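Local coordinates for protein endo-1,3-beta-glucanase (Streptomyces sioyaensis, PDB 3DGT) that probably hydrolyses internal 1,3-beta-glucosidic bonds of beta-glucans, this chain being the family 16 catalytic domain of a longer enzyme, at residues Q135-E147 against A157-E171. Numbering follows the deposited sequence.
Sequences QNWPGVGELDIME and ATMHCGTSPGGPCNE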
ATOM      1  N   GLN A 135     -17.311   5.054   3.205  1.00 13.41           N
ATOM      2  CA  GLN A 135     -17.672   6.376   3.730  1.00 13.89           C
ATOM      3  C   GLN A 135     -17.183   6.617   5.151  1.00 13.72           C
ATOM      4  O   GLN A 135     -17.619   7.570   5.812  1.00 14.16           O
ATOM      5  CB  GLN A 135     -19.192   6.563   3.682  1.00 13.80           C
ATOM      6  CG  GLN A 135     -19.805   6.395   2.287  1.00 15.31           C
ATOM      7  CD  GLN A 135     -19.453   7.518   1.322  1.00 15.54           C
ATOM      8  OE1 GLN A 135     -18.900   8.554   1.707  1.00 15.60           O
ATOM      9  NE2 GLN A 135     -19.777   7.316   0.046  1.00 19.03           N
ATOM     10  N   ASN A 136     -16.277   5.758   5.616  1.00 13.17           N
ATOM     11  CA  ASN A 136     -15.828   5.791   7.012  1.00 13.09           C
ATOM     12  C   ASN A 136     -14.324   6.025   7.182  1.00 13.07           C
ATOM     13  O   ASN A 136     -13.731   5.602   8.173  1.00 13.94           O
ATOM     14  CB  ASN A 136     -16.299   4.536   7.772  1.00 13.21           C
ATOM     15  CG  ASN A 136     -16.015   3.237   7.017  1.00 13.05           C
ATOM     16  OD1 ASN A 136     -15.334   3.229   6.001  1.00 11.97           O
ATOM     17  ND2 ASN A 136     -16.549   2.128   7.526  1.00 14.13           N
ATOM     18  N   TRP A 137     -13.721   6.728   6.222  1.00 12.92           N
ATOM     19  CA  TRP A 137     -12.329   7.177   6.320  1.00 12.99           C
ATOM     20  C   TRP A 137     -12.263   8.538   7.021  1.00 13.01           C
ATOM     21  O   TRP A 137     -13.074   9.411   6.721  1.00 12.93           O
ATOM     22  CB  TRP A 137     -11.721   7.301   4.915  1.00 13.55           C
ATOM     23  CG  TRP A 137     -10.224   7.486   4.910  1.00 13.37           C
ATOM     24  CD1 TRP A 137      -9.278   6.503   4.786  1.00 13.74           C
ATOM     25  CD2 TRP A 137      -9.500   8.722   5.053  1.00 13.62           C
ATOM     26  NE1 TRP A 137      -8.018   7.047   4.841  1.00 13.89           N
ATOM     27  CE2 TRP A 137      -8.123   8.403   5.006  1.00 13.66           C
ATOM     28  CE3 TRP A 137      -9.880  10.064   5.214  1.00 13.15           C
ATOM     29  CZ2 TRP A 137      -7.124   9.382   5.107  1.00 13.38           C
ATOM     30  CZ3 TRP A 137      -8.889  11.029   5.317  1.00 13.73           C
ATOM     31  CH2 TRP A 137      -7.527  10.680   5.269  1.00 13.96           C
ATOM     32  N   PRO A 138     -11.267   8.754   7.910  1.00 12.19           N
ATOM     33  CA  PRO A 138     -10.175   7.870   8.320  1.00 12.41           C
ATOM     34  C   PRO A 138     -10.467   7.049   9.565  1.00 12.03           C
ATOM     35  O   PRO A 138      -9.601   6.305  10.010  1.00 11.85           O
ATOM     36  CB  PRO A 138      -9.059   8.870   8.627  1.00 11.86           C
ATOM     37  CG  PRO A 138      -9.806  10.017   9.264  1.00 13.15           C
ATOM     38  CD  PRO A 138     -11.138  10.082   8.553  1.00 12.55           C
ATOM     39  N   GLY A 139     -11.670   7.170  10.121  1.00 11.95           N
ATOM     40  CA  GLY A 139     -11.968   6.550  11.414  1.00 11.99           C
ATOM     41  C   GLY A 139     -11.767   5.045  11.415  1.00 12.18           C
ATOM     42  O   GLY A 139     -11.414   4.455  12.433  1.00 12.78           O
ATOM     43  N   VAL A 140     -11.995   4.419  10.262  1.00 11.74           N
ATOM     44  CA  VAL A 140     -11.912   2.961  10.123  1.00 12.47           C
ATOM     45  C   VAL A 140     -10.471   2.434  10.181  1.00 12.18           C
ATOM     46  O   VAL A 140     -10.247   1.232  10.390  1.00 12.40           O
ATOM     47  CB  VAL A 140     -12.607   2.517   8.804  1.00 12.62           C
ATOM     48  CG1 VAL A 140     -11.773   2.911   7.581  1.00 12.91           C
ATOM     49  CG2 VAL A 140     -12.898   1.026   8.803  1.00 13.58           C
ATOM     50  N   GLY A 141      -9.506   3.333   9.986  1.00 12.59           N
ATOM     51  CA  GLY A 141      -8.081   2.987  10.047  1.00 12.29           C
ATOM     52  C   GLY A 141      -7.468   2.654   8.702  1.00 12.21           C
ATOM     53  O   GLY A 141      -8.025   1.862   7.924  1.00 12.22           O
ATOM     54  N   GLU A 142      -6.314   3.261   8.441  1.00 11.68           N
ATOM     55  CA  GLU A 142      -5.517   2.983   7.248  1.00 11.66           C
ATOM     56  C   GLU A 142      -4.061   2.875   7.653  1.00 11.74           C
ATOM     57  O   GLU A 142      -3.541   3.744   8.350  1.00 11.77           O
ATOM     58  CB  GLU A 142      -5.671   4.086   6.205  1.00 11.84           C
ATOM     59  CG  GLU A 142      -4.826   3.841   4.945  1.00 11.64           C
ATOM     60  CD  GLU A 142      -5.169   4.772   3.810  1.00 12.32           C
ATOM     61  OE1 GLU A 142      -6.329   5.221   3.723  1.00 15.42           O
ATOM     62  OE2 GLU A 142      -4.282   5.034   2.970  1.00 11.71           O
ATOM     63  N   LEU A 143      -3.414   1.801   7.222  1.00 11.66           N
ATOM     64  CA  LEU A 143      -1.995   1.629   7.467  1.00 11.47           C
ATOM     65  C   LEU A 143      -1.271   1.644   6.139  1.00 11.24           C
ATOM     66  O   LEU A 143      -1.373   0.703   5.358  1.00 11.44           O
ATOM     67  CB  LEU A 143      -1.730   0.321   8.217  1.00 11.74           C
ATOM     68  CG  LEU A 143      -2.511   0.102   9.516  1.00 11.81           C
ATOM     69  CD1 LEU A 143      -2.219  -1.271  10.108  1.00 13.31           C
ATOM     70  CD2 LEU A 143      -2.224   1.190  10.539  1.00 13.81           C
ATOM     71  N   ASP A 144      -0.586   2.747   5.865  1.00 11.34           N
ATOM     72  CA  ASP A 144       0.169   2.890   4.634  1.00 11.02           C
ATOM     73  C   ASP A 144       1.575   2.381   4.875  1.00 11.49           C
ATOM     74  O   ASP A 144       2.369   3.030   5.550  1.00 11.63           O
ATOM     75  CB  ASP A 144       0.171   4.350   4.184  1.00 11.29           C
ATOM     76  CG  ASP A 144      -1.218   4.851   3.864  1.00 11.36           C
ATOM     77  OD1 ASP A 144      -1.992   4.099   3.223  1.00 11.37           O
ATOM     78  OD2 ASP A 144      -1.541   6.003   4.218  1.00 12.51           O
ATOM     79  N   ILE A 145       1.859   1.192   4.352  1.00 11.05           N
ATOM     80  CA  ILE A 145       3.136   0.511   4.629  1.00 11.38           C
ATOM     81  C   ILE A 145       4.257   1.018   3.714  1.00 11.56           C
ATOM     82  O   ILE A 145       5.421   1.138   4.130  1.00 12.30           O
ATOM     83  CB  ILE A 145       2.982  -1.019   4.528  1.00 11.62           C
ATOM     84  CG1 ILE A 145       1.780  -1.489   5.361  1.00 11.87           C
ATOM     85  CG2 ILE A 145       4.273  -1.737   4.964  1.00 12.08           C
ATOM     86  CD1 ILE A 145       1.465  -2.976   5.182  1.00 12.19           C
ATOM     87  N   MET A 146       3.894   1.317   2.468  1.00 11.05           N
ATOM     88  CA  MET A 146       4.782   1.999   1.543  1.00 11.19           C
ATOM     89  C   MET A 146       3.951   2.923   0.666  1.00 11.30           C
ATOM     90  O   MET A 146       2.976   2.487   0.051  1.00 11.82           O
ATOM     91  CB  MET A 146       5.547   0.989   0.674  1.00 11.33           C
ATOM     92  CG  MET A 146       6.528   1.602  -0.357  1.00 11.51           C
ATOM     93  SD  MET A 146       5.802   2.445  -1.815  1.00 11.91           S
ATOM     94  CE  MET A 146       4.929   1.086  -2.585  1.00 11.27           C
ATOM     95  N   GLU A 147       4.331   4.195   0.626  1.00 11.73           N
ATOM     96  CA  GLU A 147       3.895   5.108  -0.421  1.00 11.44           C
ATOM     97  C   GLU A 147       5.125   5.824  -0.938  1.00 11.17           C
ATOM     98  O   GLU A 147       6.115   5.982  -0.220  1.00 10.74           O
ATOM     99  CB  GLU A 147       2.907   6.151   0.091  1.00 12.04           C
ATOM    100  CG  GLU A 147       1.544   5.618   0.442  1.00 12.65           C
ATOM    101  CD  GLU A 147       0.635   6.732   0.877  1.00 13.28           C
ATOM    102  OE1 GLU A 147       0.762   7.165   2.035  1.00 13.51           O
ATOM    103  OE2 GLU A 147      -0.189   7.195   0.062  1.00 14.61           O
ATOM    104  N   ALA A 157       5.664   5.878   5.328  1.00 11.21           N
ATOM    105  CA  ALA A 157       4.782   4.957   6.053  1.00 11.27           C
ATOM    106  C   ALA A 157       3.959   5.771   7.027  1.00 11.20           C
ATOM    107  O   ALA A 157       4.485   6.661   7.692  1.00 11.66           O
ATOM    108  CB  ALA A 157       5.576   3.913   6.797  1.00 12.01           C
ATOM    109  N   THR A 158       2.670   5.464   7.107  1.00 11.48           N
ATOM    110  CA  THR A 158       1.720   6.341   7.785  1.00 11.70           C
ATOM    111  C   THR A 158       0.542   5.566   8.360  1.00 11.73           C
ATOM    112  O   THR A 158       0.032   4.639   7.721  1.00 12.35           O
ATOM    113  CB  THR A 158       1.141   7.381   6.791  1.00 11.84           C
ATOM    114  OG1 THR A 158       2.203   7.989   6.039  1.00 12.25           O
ATOM    115  CG2 THR A 158       0.384   8.458   7.529  1.00 11.94           C
ATOM    116  N   MET A 159       0.086   5.971   9.548  1.00 11.95           N
ATOM    117  CA  MET A 159      -1.235   5.560  10.017  1.00 12.10           C
ATOM    118  C   MET A 159      -2.226   6.707   9.933  1.00 11.73           C
ATOM    119  O   MET A 159      -1.947   7.812  10.393  1.00 12.38           O
ATOM    120  CB  MET A 159      -1.201   5.018  11.449  1.00 12.31           C
ATOM    121  CG  MET A 159      -2.583   4.638  11.962  1.00 12.51           C
ATOM    122  SD  MET A 159      -2.453   3.761  13.522  1.00 13.69           S
ATOM    123  CE  MET A 159      -4.180   3.387  13.838  1.00 13.91           C
ATOM    124  N   HIS A 160      -3.394   6.412   9.366  1.00 11.87           N
ATOM    125  CA  HIS A 160      -4.515   7.343   9.357  1.00 12.12           C
ATOM    126  C   HIS A 160      -5.600   6.835  10.293  1.00 12.42           C
ATOM    127  O   HIS A 160      -5.827   5.629  10.393  1.00 12.42           O
ATOM    128  CB  HIS A 160      -5.047   7.519   7.936  1.00 12.70           C
ATOM    129  CG  HIS A 160      -4.105   8.260   7.034  1.00 12.38           C
ATOM    130  ND1 HIS A 160      -3.203   7.634   6.200  1.00 14.23           N
ATOM    131  CD2 HIS A 160      -3.914   9.589   6.863  1.00 10.29           C
ATOM    132  CE1 HIS A 160      -2.506   8.551   5.545  1.00 10.96           C
ATOM    133  NE2 HIS A 160      -2.921   9.745   5.931  1.00 14.74           N
ATOM    134  N   CYS A 161      -6.257   7.769  10.982  1.00 12.42           N
ATOM    135  CA  CYS A 161      -7.216   7.446  12.037  1.00 13.04           C
ATOM    136  C   CYS A 161      -7.983   8.688  12.484  1.00 12.85           C
ATOM    137  O   CYS A 161      -7.660   9.816  12.083  1.00 12.78           O
ATOM    138  CB  CYS A 161      -6.513   6.780  13.242  1.00 13.37           C
ATOM    139  SG  CYS A 161      -4.805   7.340  13.607  1.00 16.34           S
ATOM    140  N   GLY A 162      -9.009   8.465  13.304  1.00 13.27           N
ATOM    141  CA  GLY A 162      -9.692   9.552  13.979  1.00 13.39           C
ATOM    142  C   GLY A 162     -10.634  10.296  13.058  1.00 13.40           C
ATOM    143  O   GLY A 162     -11.498   9.695  12.419  1.00 14.00           O
ATOM    144  N   THR A 163     -10.458  11.614  13.009  1.00 13.50           N
ATOM    145  CA  THR A 163     -11.271  12.485  12.164  1.00 14.04           C
ATOM    146  C   THR A 163     -10.380  13.276  11.213  1.00 14.14           C
ATOM    147  O   THR A 163      -9.176  13.379  11.423  1.00 13.61           O
ATOM    148  CB  THR A 163     -12.085  13.474  13.014  1.00 14.76           C
ATOM    149  OG1 THR A 163     -11.210  14.128  13.941  1.00 16.76           O
ATOM    150  CG2 THR A 163     -13.188  12.751  13.780  1.00 15.45           C
ATOM    151  N   SER A 164     -10.976  13.812  10.158  1.00 14.08           N
ATOM    152  CA  SER A 164     -10.245  14.632   9.196  1.00 14.23           C
ATOM    153  C   SER A 164     -11.102  15.838   8.845  1.00 14.61           C
ATOM    154  O   SER A 164     -12.310  15.692   8.727  1.00 14.39           O
ATOM    155  CB  SER A 164      -9.952  13.828   7.930  1.00 14.36           C
ATOM    156  OG  SER A 164      -9.011  14.497   7.098  1.00 14.99           O
ATOM    157  N   PRO A 165     -10.489  17.032   8.719  1.00 14.60           N
ATOM    158  CA  PRO A 165      -9.073  17.303   8.947  1.00 14.78           C
ATOM    159  C   PRO A 165      -8.743  17.345  10.435  1.00 15.09           C
ATOM    160  O   PRO A 165      -9.640  17.487  11.267  1.00 15.65           O
ATOM    161  CB  PRO A 165      -8.889  18.695   8.331  1.00 14.76           C
ATOM    162  CG  PRO A 165     -10.211  19.354   8.542  1.00 15.29           C
ATOM    163  CD  PRO A 165     -11.217  18.252   8.321  1.00 14.68           C
ATOM    164  N   GLY A 166      -7.461  17.216  10.757  1.00 14.71           N
ATOM    165  CA  GLY A 166      -7.003  17.338  12.144  1.00 14.86           C
ATOM    166  C   GLY A 166      -7.196  16.076  12.957  1.00 14.96           C
ATOM    167  O   GLY A 166      -6.876  14.978  12.499  1.00 14.23           O
ATOM    168  N   GLY A 167      -7.721  16.228  14.172  1.00 14.83           N
ATOM    169  CA  GLY A 167      -7.883  15.102  15.078  1.00 15.02           C
ATOM    170  C   GLY A 167      -6.535  14.594  15.564  1.00 15.12           C
ATOM    171  O   GLY A 167      -5.486  15.156  15.222  1.00 15.58           O
ATOM    172  N   PRO A 168      -6.548  13.508  16.346  1.00 15.35           N
ATOM    173  CA  PRO A 168      -5.310  13.010  16.955  1.00 15.63           C
ATOM    174  C   PRO A 168      -4.309  12.480  15.939  1.00 15.37           C
ATOM    175  O   PRO A 168      -3.107  12.388  16.235  1.00 15.83           O
ATOM    176  CB  PRO A 168      -5.799  11.875  17.856  1.00 15.69           C
ATOM    177  CG  PRO A 168      -7.098  11.430  17.215  1.00 15.72           C
ATOM    178  CD  PRO A 168      -7.721  12.689  16.711  1.00 15.42           C
ATOM    179  N   CYS A 169      -4.785  12.127  14.750  1.00 14.92           N
ATOM    180  CA  CYS A 169      -3.903  11.598  13.731  1.00 15.15           C
ATOM    181  C   CYS A 169      -3.455  12.648  12.709  1.00 15.21           C
ATOM    182  O   CYS A 169      -2.868  12.306  11.683  1.00 16.13           O
ATOM    183  CB  CYS A 169      -4.536  10.352  13.106  1.00 14.91           C
ATOM    184  SG  CYS A 169      -5.081   9.182  14.431  1.00 16.94           S
ATOM    185  N   ASN A 170      -3.709  13.925  13.010  1.00 15.00           N
ATOM    186  CA  ASN A 170      -3.199  15.041  12.205  1.00 15.43           C
ATOM    187  C   ASN A 170      -3.549  14.865  10.727  1.00 14.83           C
ATOM    188  O   ASN A 170      -2.685  14.940   9.854  1.00 14.92           O
ATOM    189  CB  ASN A 170      -1.676  15.171  12.396  1.00 16.37           C
ATOM    190  CG  ASN A 170      -1.086  16.417  11.727  1.00 18.55           C
ATOM    191  OD1 ASN A 170      -1.770  17.418  11.533  1.00 22.38           O
ATOM    192  ND2 ASN A 170       0.195  16.349  11.383  1.00 21.65           N
ATOM    193  N   GLU A 171      -4.821  14.611  10.446  1.00 14.45           N
ATOM    194  CA  GLU A 171      -5.241  14.344   9.073  1.00 14.46           C
ATOM    195  C   GLU A 171      -5.268  15.635   8.260  1.00 14.25           C
ATOM    196  O   GLU A 171      -5.627  16.686   8.787  1.00 14.80           O
ATOM    197  CB  GLU A 171      -6.591  13.623   9.068  1.00 14.12           C
ATOM    198  CG  GLU A 171      -6.562  12.263   9.779  1.00 14.12           C
ATOM    199  CD  GLU A 171      -5.632  11.258   9.118  1.00 13.56           C
ATOM    200  OE1 GLU A 171      -5.269  11.476   7.943  1.00 12.16           O
ATOM    201  OE2 GLU A 171      -5.272  10.244   9.766  1.00 13.16           O
TER
HETATM  202  O   HOH W   1     -10.221   6.030  14.342  1.00 14.23           O
HETATM  203  O   HOH W   2       2.674   6.486   3.826  1.00 12.40           O
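Trp-137, from the loop before strand 142-144, meets His-160: CZ2 of the indole lies 3.7 Å from CD2 of the imidazole, with the ring planes at 43°, an oblique meeting. At the other end of His-160, Asp-144 OD2 sits in the ring plane at its edge, 3.0 Å from CE1. With CG beside its backbone N (chi1 -69°), the imidazole spans from the indole to this carboxylate, and its NE2 hydrogen-bonds to Thr-172 O. The flat, polar-edged histidine suits a place between an aromatic and an acid. Trp-137 NE1 donates to Glu-142 OE1 at 2.7 Å, from above the carboxylate plane; an alanine in place of the tryptophan is likely to leave that carboxylate without this N-H and to uncover the imidazole and Pro-138. Glu-142 and Asp-144, with Glu-147, match the Glu-x-Asp-x-x-Glu signature of family 16 glucanases, in which, by analogy with relatives, the first Glu probably acts as nucleophile, the last as acid/base, and the Asp between them assists; here they probably line the glucan cleft of the jelly-roll sandwich. A classic beta bulge at Ile-145 and Met-146, facing Phe-123, accommodates the residue that the shorter Glu-x-Asp-x-Glu motif of family 16 lichenases lacks. Water joins Glu-147 OE1 to Thr-158 OG1, while Glu-147 OE2 takes Trp-120 NE1. Antiparallel strands 142-144 and 157-160 carry this face through four backbone hydrogen bonds, Asp-144 N to Thr-158 O being 2.7 Å. On the opposite face Leu-143 CD2 lies 3.7 Å from Met-159 CG; branched leucine and slender methionine lie side by side, Leu-143 against Met-195 and Met-159 against helix 225-232. Farther out, a cis peptide sets Pro-138 CB 3.5 Å above the centre of the Trp-137 ring, and Pro-138 CG packs against Glu-171 CG. Glu-171 OE2 accepts Cys-161 N at 2.9 Å, tying down the loop that the Cys-161–Cys-169 disulfide closes.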